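Local coordinates for protein TRAP dicarboxylate transporter-DctP subunit (Marinobacter aquaeolei, PDB 4PFI) that probably captures a small organic acid or similar solute in the periplasm and delivers it to a TRAP membrane transporter, at residues A[47-52]-A[221-226]; A[229-234]-A[291-296]. All blocks are in the same frame, centred on the assembly; numbering follows the deposited sequence.

Interaction 1. Residues A[47-52]-A[221-226]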
ATOM      1  N   GLY A  47      -0.171  15.740  -3.015  1.00 30.74           N
ATOM      2  CA  GLY A  47      -0.360  15.259  -4.366  1.00 30.96           C
ATOM      3  C   GLY A  47      -0.595  13.762  -4.395  1.00 28.75           C
ATOM      4  O   GLY A  47      -1.227  13.256  -5.311  1.00 27.84           O
ATOM      5  N   SER A  48      -0.100  13.054  -3.385  1.00 25.13           N
ATOM      6  CA  SER A  48      -0.302  11.611  -3.296  1.00 24.06           C
ATOM      7  C   SER A  48      -1.760  11.208  -3.065  1.00 26.05           C
ATOM      8  O   SER A  48      -2.590  12.021  -2.658  1.00 28.65           O
ATOM      9  CB  SER A  48       0.486  11.051  -2.120  1.00 22.73           C
ATOM     10  OG  SER A  48      -0.106  11.514  -0.911  1.00 25.28           O
ATOM     11  N   VAL A  49      -2.037   9.927  -3.277  1.00 20.38           N
ATOM     12  CA  VAL A  49      -3.339   9.338  -3.003  1.00 22.05           C
ATOM     13  C   VAL A  49      -3.758   9.566  -1.547  1.00 22.72           C
ATOM     14  O   VAL A  49      -4.911   9.879  -1.276  1.00 22.61           O
ATOM     15  CB  VAL A  49      -3.337   7.826  -3.289  1.00 23.62           C
ATOM     16  CG1 VAL A  49      -4.697   7.211  -2.981  1.00 22.90           C
ATOM     17  CG2 VAL A  49      -2.934   7.542  -4.742  1.00 21.84           C
ATOM     18  N   GLN A  50      -2.825   9.407  -0.615  1.00 21.01           N
ATOM     19  CA  GLN A  50      -3.095   9.660   0.789  1.00 21.62           C
ATOM     20  C   GLN A  50      -3.526  11.108   1.026  1.00 22.88           C
ATOM     21  O   GLN A  50      -4.500  11.361   1.733  1.00 23.36           O
ATOM     22  CB  GLN A  50      -1.863   9.319   1.642  1.00 21.63           C
ATOM     23  CG  GLN A  50      -1.669   7.829   1.797  1.00 21.30           C
ATOM     24  CD  GLN A  50      -0.618   7.439   2.795  1.00 23.45           C
ATOM     25  OE1 GLN A  50      -0.260   8.210   3.694  1.00 23.20           O
ATOM     26  NE2 GLN A  50      -0.098   6.221   2.644  1.00 24.43           N
ATOM     27  N   HIS A  51      -2.793  12.055   0.458  1.00 22.22           N
ATOM     28  CA  HIS A  51      -3.158  13.442   0.592  1.00 26.51           C
ATOM     29  C   HIS A  51      -4.570  13.732  -0.011  1.00 27.76           C
ATOM     30  O   HIS A  51      -5.410  14.366   0.624  1.00 24.22           O
ATOM     31  CB  HIS A  51      -2.112  14.324  -0.063  1.00 24.69           C
ATOM     32  CG  HIS A  51      -2.246  15.767   0.298  1.00 32.86           C
ATOM     33  ND1 HIS A  51      -2.308  16.767  -0.643  1.00 34.60           N
ATOM     34  CD2 HIS A  51      -2.345  16.373   1.507  1.00 31.26           C
ATOM     35  CE1 HIS A  51      -2.429  17.936  -0.032  1.00 33.82           C
ATOM     36  NE2 HIS A  51      -2.455  17.722   1.268  1.00 34.49           N
ATOM     37  N   LEU A  52      -4.823  13.263  -1.230  1.00 27.24           N
ATOM     38  CA  LEU A  52      -6.112  13.487  -1.867  1.00 23.84           C
ATOM     39  C   LEU A  52      -7.232  12.910  -1.024  1.00 27.14           C
ATOM     40  O   LEU A  52      -8.270  13.543  -0.842  1.00 28.54           O
ATOM     41  CB  LEU A  52      -6.133  12.867  -3.253  1.00 23.02           C
ATOM     42  CG  LEU A  52      -5.196  13.591  -4.218  1.00 29.54           C
ATOM     43  CD1 LEU A  52      -5.124  12.857  -5.556  1.00 24.42           C
ATOM     44  CD2 LEU A  52      -5.633  15.036  -4.393  1.00 27.77           C
ATOM     45  N   PRO A 221       3.872   1.908  -6.888  1.00 13.22           N
ATOM     46  CA  PRO A 221       2.831   2.436  -7.769  1.00 13.45           C
ATOM     47  C   PRO A 221       3.384   3.574  -8.642  1.00 12.84           C
ATOM     48  O   PRO A 221       4.371   4.236  -8.287  1.00 12.48           O
ATOM     49  CB  PRO A 221       1.738   2.921  -6.803  1.00 14.70           C
ATOM     50  CG  PRO A 221       2.416   3.099  -5.486  1.00 15.01           C
ATOM     51  CD  PRO A 221       3.581   2.150  -5.460  1.00 14.19           C
ATOM     52  N   VAL A 222       2.777   3.753  -9.808  1.00 12.80           N
ATOM     53  CA  VAL A 222       3.247   4.699 -10.796  1.00 12.32           C
ATOM     54  C   VAL A 222       3.443   6.124 -10.247  1.00 12.66           C
ATOM     55  O   VAL A 222       4.433   6.769 -10.594  1.00 12.09           O
ATOM     56  CB  VAL A 222       2.286   4.721 -12.002  1.00 12.65           C
ATOM     57  CG1 VAL A 222       2.551   5.915 -12.886  1.00 12.53           C
ATOM     58  CG2 VAL A 222       2.457   3.448 -12.798  1.00 12.31           C
ATOM     59  N   PHE A 223       2.535   6.625  -9.400  1.00 13.72           N
ATOM     60  CA  PHE A 223       2.721   7.980  -8.873  1.00 14.25           C
ATOM     61  C   PHE A 223       3.974   8.106  -8.040  1.00 13.82           C
ATOM     62  O   PHE A 223       4.585   9.151  -8.031  1.00 13.83           O
ATOM     63  CB  PHE A 223       1.518   8.523  -8.067  1.00 17.29           C
ATOM     64  CG  PHE A 223       1.313   7.867  -6.756  1.00 21.90           C
ATOM     65  CD1 PHE A 223       1.900   8.367  -5.593  1.00 26.49           C
ATOM     66  CD2 PHE A 223       0.496   6.723  -6.666  1.00 27.77           C
ATOM     67  CE1 PHE A 223       1.655   7.706  -4.334  1.00 24.96           C
ATOM     68  CE2 PHE A 223       0.270   6.081  -5.457  1.00 30.73           C
ATOM     69  CZ  PHE A 223       0.845   6.568  -4.286  1.00 28.60           C
ATOM     70  N   ALA A 224       4.333   7.061  -7.307  1.00 13.61           N
ATOM     71  CA  ALA A 224       5.526   7.127  -6.478  1.00 13.36           C
ATOM     72  C   ALA A 224       6.797   7.081  -7.377  1.00 13.84           C
ATOM     73  O   ALA A 224       7.788   7.778  -7.119  1.00 12.02           O
ATOM     74  CB  ALA A 224       5.533   6.004  -5.472  1.00 13.65           C
ATOM     75  N   ILE A 225       6.744   6.281  -8.446  1.00 11.50           N
ATOM     76  CA  ILE A 225       7.830   6.210  -9.419  1.00 10.58           C
ATOM     77  C   ILE A 225       8.082   7.584 -10.081  1.00 10.54           C
ATOM     78  O   ILE A 225       9.227   8.034 -10.192  1.00 10.13           O
ATOM     79  CB  ILE A 225       7.510   5.157 -10.490  1.00 10.18           C
ATOM     80  CG1 ILE A 225       7.567   3.759  -9.853  1.00 10.22           C
ATOM     81  CG2 ILE A 225       8.472   5.258 -11.666  1.00  9.48           C
ATOM     82  CD1 ILE A 225       6.951   2.661 -10.715  1.00 10.19           C
ATOM     83  N   GLU A 226       7.013   8.234 -10.534  1.00 11.08           N
ATOM     84  CA  GLU A 226       7.130   9.551 -11.146  1.00 11.28           C
ATOM     85  C   GLU A 226       7.674  10.562 -10.126  1.00 11.74           C
ATOM     86  O   GLU A 226       8.574  11.336 -10.430  1.00 11.53           O
ATOM     87  CB  GLU A 226       5.783  10.028 -11.727  1.00 12.04           C
ATOM     88  CG  GLU A 226       5.872  11.292 -12.582  1.00 14.64           C
ATOM     89  CD  GLU A 226       6.057  12.569 -11.761  1.00 16.60           C
ATOM     90  OE1 GLU A 226       5.529  12.649 -10.624  1.00 15.91           O
ATOM     91  OE2 GLU A 226       6.742  13.513 -12.243  1.00 22.88           O
TER
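Ser-48 and Val-49, where helix 49-65 begins, both meet the aromatic ring of Phe-223 in the first turn of helix 222-228. Just before them Gly-47 turns the chain at phi 103°; at this positive phi a side chain would collide with the carbonyl oxygen of the residue before, which favours glycine. Ser-48 then has two roles. Its CB lies 4.2 Å from Phe-223 CE1, a light apolar touch, while its hydroxyl is kept for the helix: OG stands between the backbone N and the carbonyl carbon (chi1 69°) and accepts from His-51 N at 3.1 Å, nearly straight at 169°. This is an N-cap bond, and OG also bonds to Ile-45 O, so two partners fix its rotation. Val-49 carries the closest approach. Its CG2 branch, anti to the carbonyl carbon, reaches 3.6 Å to Phe-223 CE2 and 3.9 Å to Phe-223 CZ; the two side chains cross at about a right angle. The methyl approaches obliquely on the CE2/CZ side of the ring, and no hydrogen bond joins the segments. The evidence is thus of small apolar packing: 113 Å² is buried in all, half of it on Phe-223, and all three touching residues are buried. Further along, Gln-50 turns to other partners, with NE2 bonded to Glu-157 OE2 and OE1 to Glu-43 N. Strand 149-164 and helix 263-296 both pack against the contact. Phe-223 packs on Glu-157 of the strand and Arg-289 of the helix, Val-49 rests on Leu-285, and Asn-286 OD1 accepts from Phe-223 N. The beginnings of two helices, consistent with one from each lobe of a solute-binding protein, therefore meet beside a long helix and a long strand.

Interaction 2. Residues A[229-234]-A[291-296]. With NA (sodium ion), chain B.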
ATOM      1  N   GLY A 229      11.241  10.102  -9.483  1.00 10.29           N
ATOM      2  CA  GLY A 229      12.014  10.227 -10.694  1.00  9.66           C
ATOM      3  C   GLY A 229      12.714   8.952 -11.167  1.00  8.94           C
ATOM      4  O   GLY A 229      13.628   9.033 -11.965  1.00  8.56           O
ATOM      5  N   PHE A 230      12.280   7.785 -10.724  1.00  8.90           N
ATOM      6  CA  PHE A 230      12.951   6.528 -11.126  1.00  8.83           C
ATOM      7  C   PHE A 230      12.837   6.248 -12.624  1.00  8.10           C
ATOM      8  O   PHE A 230      13.603   5.467 -13.192  1.00  7.83           O
ATOM      9  CB  PHE A 230      12.385   5.328 -10.354  1.00  8.64           C
ATOM     10  CG  PHE A 230      12.528   5.434  -8.864  1.00  9.12           C
ATOM     11  CD1 PHE A 230      13.507   6.219  -8.298  1.00  9.24           C
ATOM     12  CD2 PHE A 230      11.688   4.720  -8.036  1.00  9.60           C
ATOM     13  CE1 PHE A 230      13.635   6.301  -6.941  1.00  9.86           C
ATOM     14  CE2 PHE A 230      11.799   4.798  -6.677  1.00 10.22           C
ATOM     15  CZ  PHE A 230      12.777   5.584  -6.116  1.00 10.38           C
ATOM     16  N   HIS A 231      11.864   6.879 -13.265  1.00  8.31           N
ATOM     17  CA  HIS A 231      11.681   6.635 -14.677  1.00  8.19           C
ATOM     18  C   HIS A 231      12.836   7.255 -15.478  1.00  7.99           C
ATOM     19  O   HIS A 231      13.040   6.881 -16.625  1.00  7.95           O
ATOM     20  CB  HIS A 231      10.328   7.153 -15.167  1.00  8.64           C
ATOM     21  CG  HIS A 231      10.143   8.629 -14.987  1.00 10.80           C
ATOM     22  ND1 HIS A 231      10.013   9.217 -13.758  1.00  9.46           N
ATOM     23  CD2 HIS A 231      10.054   9.620 -15.907  1.00 10.36           C
ATOM     24  CE1 HIS A 231       9.867  10.532 -13.913  1.00  9.80           C
ATOM     25  NE2 HIS A 231       9.888  10.795 -15.203  1.00  9.77           N
ATOM     26  N   GLU A 232      13.579   8.187 -14.885  1.00  8.00           N
ATOM     27  CA  GLU A 232      14.746   8.811 -15.547  1.00  7.92           C
ATOM     28  C   GLU A 232      15.961   7.871 -15.608  1.00  7.65           C
ATOM     29  O   GLU A 232      16.847   8.075 -16.401  1.00  7.66           O
ATOM     30  CB  GLU A 232      15.176  10.101 -14.816  1.00  8.17           C
ATOM     31  CG  GLU A 232      14.109  11.176 -14.776  1.00  8.67           C
ATOM     32  CD  GLU A 232      14.481  12.453 -13.991  1.00 12.54           C
ATOM     33  OE1 GLU A 232      15.589  12.570 -13.392  1.00 16.29           O
ATOM     34  OE2 GLU A 232      13.621  13.353 -13.951  1.00 15.10           O
ATOM     35  N   VAL A 233      15.976   6.845 -14.761  1.00  7.55           N
ATOM     36  CA  VAL A 233      17.131   5.999 -14.589  1.00  7.49           C
ATOM     37  C   VAL A 233      16.715   4.533 -14.786  1.00 10.67           C
ATOM     38  O   VAL A 233      17.398   3.600 -14.348  1.00  7.63           O
ATOM     39  CB  VAL A 233      17.834   6.278 -13.203  1.00  7.62           C
ATOM     40  CG1 VAL A 233      18.463   7.676 -13.196  1.00  7.73           C
ATOM     41  CG2 VAL A 233      16.853   6.116 -12.030  1.00  7.77           C
ATOM     42  N   GLN A 234      15.591   4.346 -15.472  1.00  7.56           N
ATOM     43  CA  GLN A 234      15.104   3.027 -15.828  1.00  7.72           C
ATOM     44  C   GLN A 234      14.658   3.047 -17.312  1.00  7.90           C
ATOM     45  O   GLN A 234      14.457   4.112 -17.897  1.00  7.90           O
ATOM     46  CB  GLN A 234      13.961   2.576 -14.895  1.00  7.82           C
ATOM     47  CG  GLN A 234      14.270   2.477 -13.388  1.00  7.86           C
ATOM     48  CD  GLN A 234      14.968   1.171 -13.008  1.00  9.32           C
ATOM     49  OE1 GLN A 234      14.379   0.281 -12.358  1.00  8.36           O
ATOM     50  NE2 GLN A 234      16.238   1.051 -13.385  1.00  8.07           N
ATOM     51  N   GLU A 291       1.207   9.243 -17.861  1.00 16.94           N
ATOM     52  CA  GLU A 291       1.408  10.138 -19.016  1.00 19.02           C
ATOM     53  C   GLU A 291       2.617  11.061 -18.778  1.00 17.81           C
ATOM     54  O   GLU A 291       3.419  11.298 -19.679  1.00 20.91           O
ATOM     55  CB  GLU A 291       0.150  10.973 -19.297  1.00 25.89           C
ATOM     56  N   THR A 292       2.752  11.581 -17.563  1.00 13.22           N
ATOM     57  CA  THR A 292       3.904  12.414 -17.221  1.00 15.14           C
ATOM     58  C   THR A 292       5.222  11.650 -17.416  1.00 14.62           C
ATOM     59  O   THR A 292       6.162  12.165 -18.006  1.00 18.74           O
ATOM     60  CB  THR A 292       3.785  12.927 -15.780  1.00 14.79           C
ATOM     61  OG1 THR A 292       2.603  13.736 -15.684  1.00 16.71           O
ATOM     62  CG2 THR A 292       5.017  13.724 -15.369  1.00 12.66           C
ATOM     63  N   ILE A 293       5.281  10.420 -16.922  1.00 11.75           N
ATOM     64  CA  ILE A 293       6.437   9.559 -17.134  1.00 11.15           C
ATOM     65  C   ILE A 293       6.793   9.409 -18.628  1.00 11.43           C
ATOM     66  O   ILE A 293       7.947   9.499 -18.990  1.00 13.78           O
ATOM     67  CB  ILE A 293       6.200   8.158 -16.508  1.00 10.99           C
ATOM     68  CG1 ILE A 293       6.484   8.188 -15.018  1.00 11.85           C
ATOM     69  CG2 ILE A 293       7.100   7.121 -17.117  1.00 10.55           C
ATOM     70  CD1 ILE A 293       5.902   6.996 -14.228  1.00 11.00           C
ATOM     71  N   LEU A 294       5.801   9.162 -19.485  1.00 11.57           N
ATOM     72  CA  LEU A 294       6.070   8.919 -20.887  1.00 11.67           C
ATOM     73  C   LEU A 294       6.620  10.155 -21.588  1.00 17.70           C
ATOM     74  O   LEU A 294       7.409  10.021 -22.515  1.00 20.27           O
ATOM     75  CB  LEU A 294       4.833   8.380 -21.595  1.00 12.30           C
ATOM     76  CG  LEU A 294       4.520   6.940 -21.149  1.00 16.23           C
ATOM     77  CD1 LEU A 294       3.244   6.478 -21.774  1.00 14.27           C
ATOM     78  CD2 LEU A 294       5.657   5.972 -21.490  1.00 17.66           C
ATOM     79  N   GLU A 295       6.229  11.348 -21.137  1.00 14.56           N
ATOM     80  CA  GLU A 295       6.809  12.603 -21.642  1.00 17.28           C
ATOM     81  C   GLU A 295       8.338  12.680 -21.451  1.00 18.10           C
ATOM     82  O   GLU A 295       9.023  13.388 -22.176  1.00 17.44           O
ATOM     83  CB  GLU A 295       6.162  13.811 -20.952  1.00 19.20           C
ATOM     84  CG  GLU A 295       4.670  13.970 -21.281  1.00 27.45           C
ATOM     85  CD  GLU A 295       3.887  14.834 -20.264  1.00 32.29           C
ATOM     86  OE1 GLU A 295       4.523  15.557 -19.446  1.00 29.04           O
ATOM     87  OE2 GLU A 295       2.627  14.781 -20.265  1.00 37.03           O
ATOM     88  N   GLN A 296       8.875  11.983 -20.451  1.00 13.01           N
ATOM     89  CA  GLN A 296      10.307  12.025 -20.213  1.00 14.23           C
ATOM     90  C   GLN A 296      11.043  11.362 -21.399  1.00 13.62           C
ATOM     91  O   GLN A 296      12.138  11.784 -21.779  1.00 14.73           O
ATOM     92  CB  GLN A 296      10.645  11.305 -18.899  1.00 14.69           C
ATOM     93  CG  GLN A 296      12.110  10.923 -18.708  1.00 14.09           C
ATOM     94  CD  GLN A 296      13.011  12.095 -18.315  1.00 17.38           C
ATOM     95  OE1 GLN A 296      12.527  13.141 -17.898  1.00 18.39           O
ATOM     96  NE2 GLN A 296      14.333  11.912 -18.439  1.00 13.61           N
TER
HETATM   97 NA    NA B 401      15.333   5.180 -19.904  1.00  6.71          NA
HETATM   98  O   HOH W   1       8.351  13.361 -16.828  1.00 29.42           O
HETATM   99  O   HOH W   2      11.274  13.756 -15.430  1.00 33.80           O
HETATM  100  O   HOH W   3      14.062   7.184 -19.122  1.00  7.28           O
HETATM  101  O   HOH W   4      15.782   9.368 -19.426  0.50  8.22           O
HETATM  102  O   HOH W   5      13.885  15.013 -16.543  1.00 33.67           O
HETATM  103  O   HOH W   6      17.494   5.701 -18.612  0.50  4.27           O
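His-231 packs against Ile-293 and Gln-296 on helix 263-296. At its root, CB lies 3.8 Å from Ile-293 CG2. CG sits between the backbone N and the carbonyl carbon (chi1 61°), which turns the ring onto the helix: CG, at 3.7 Å, and ND1 both lie against Ile-293 CG1. That carbon stands over one face, 3.9 Å from the ring centroid and 17° off the normal, a CH-pi contact; Glu-232 CG lies over the opposite face, toward the rim. At the ring edge, CD2 meets Gln-296 CB, 3.5 Å away and near the ring plane, with the Gln-296 amide turned 88° to the ring. At the tip, His-231 NE2 is 3.3 Å from water 2. This water is within hydrogen-bonding distance, 2.8 Å, of both Glu-232 OE2 and Gln-296 OE1, while Glu-232 OE1 bonds to Tyr-207. With an alanine at His-231, Ile-293 CG1 would probably lose its aromatic partner, a gap would open beside Gln-296 CB, and the water would lose its ring nitrogen. Gln-296 NE2 packs against Glu-232 CG at 3.7 Å, the two side chains crossing at about a right angle. The loop, which leaves helix 222-228 through a Schellman motif at Gly-229, thus packs on helix 263-296 through His-231 and continues into a sodium site, where Gln-234 O, 2.4 Å from the ion, is joined by Asn-235 OD1 and Gly-298 O.

From the N terminus, interaction 1 closes first: the start of helix 49-65 meets helix 222-228, bracketing 168 intervening residues that include all of the long strand 149-164. Only then does 229-234 begin, and interaction 2 closes a shorter loop of 56 residues by returning helix 263-296 to it. The two contacts are in series, neither nested nor crossed, with centres about 14 Å apart. Helix 222-228 joins them physically: Ile-225 O and Phe-230 N, 3.1 Å apart, probably hydrogen bond, and Val-222 CG1 packs 3.8 Å from Ile-293 CD1. Helix 263-296 runs beside both, touching Val-49, helix 222-228 and the sodium-binding loop in turn.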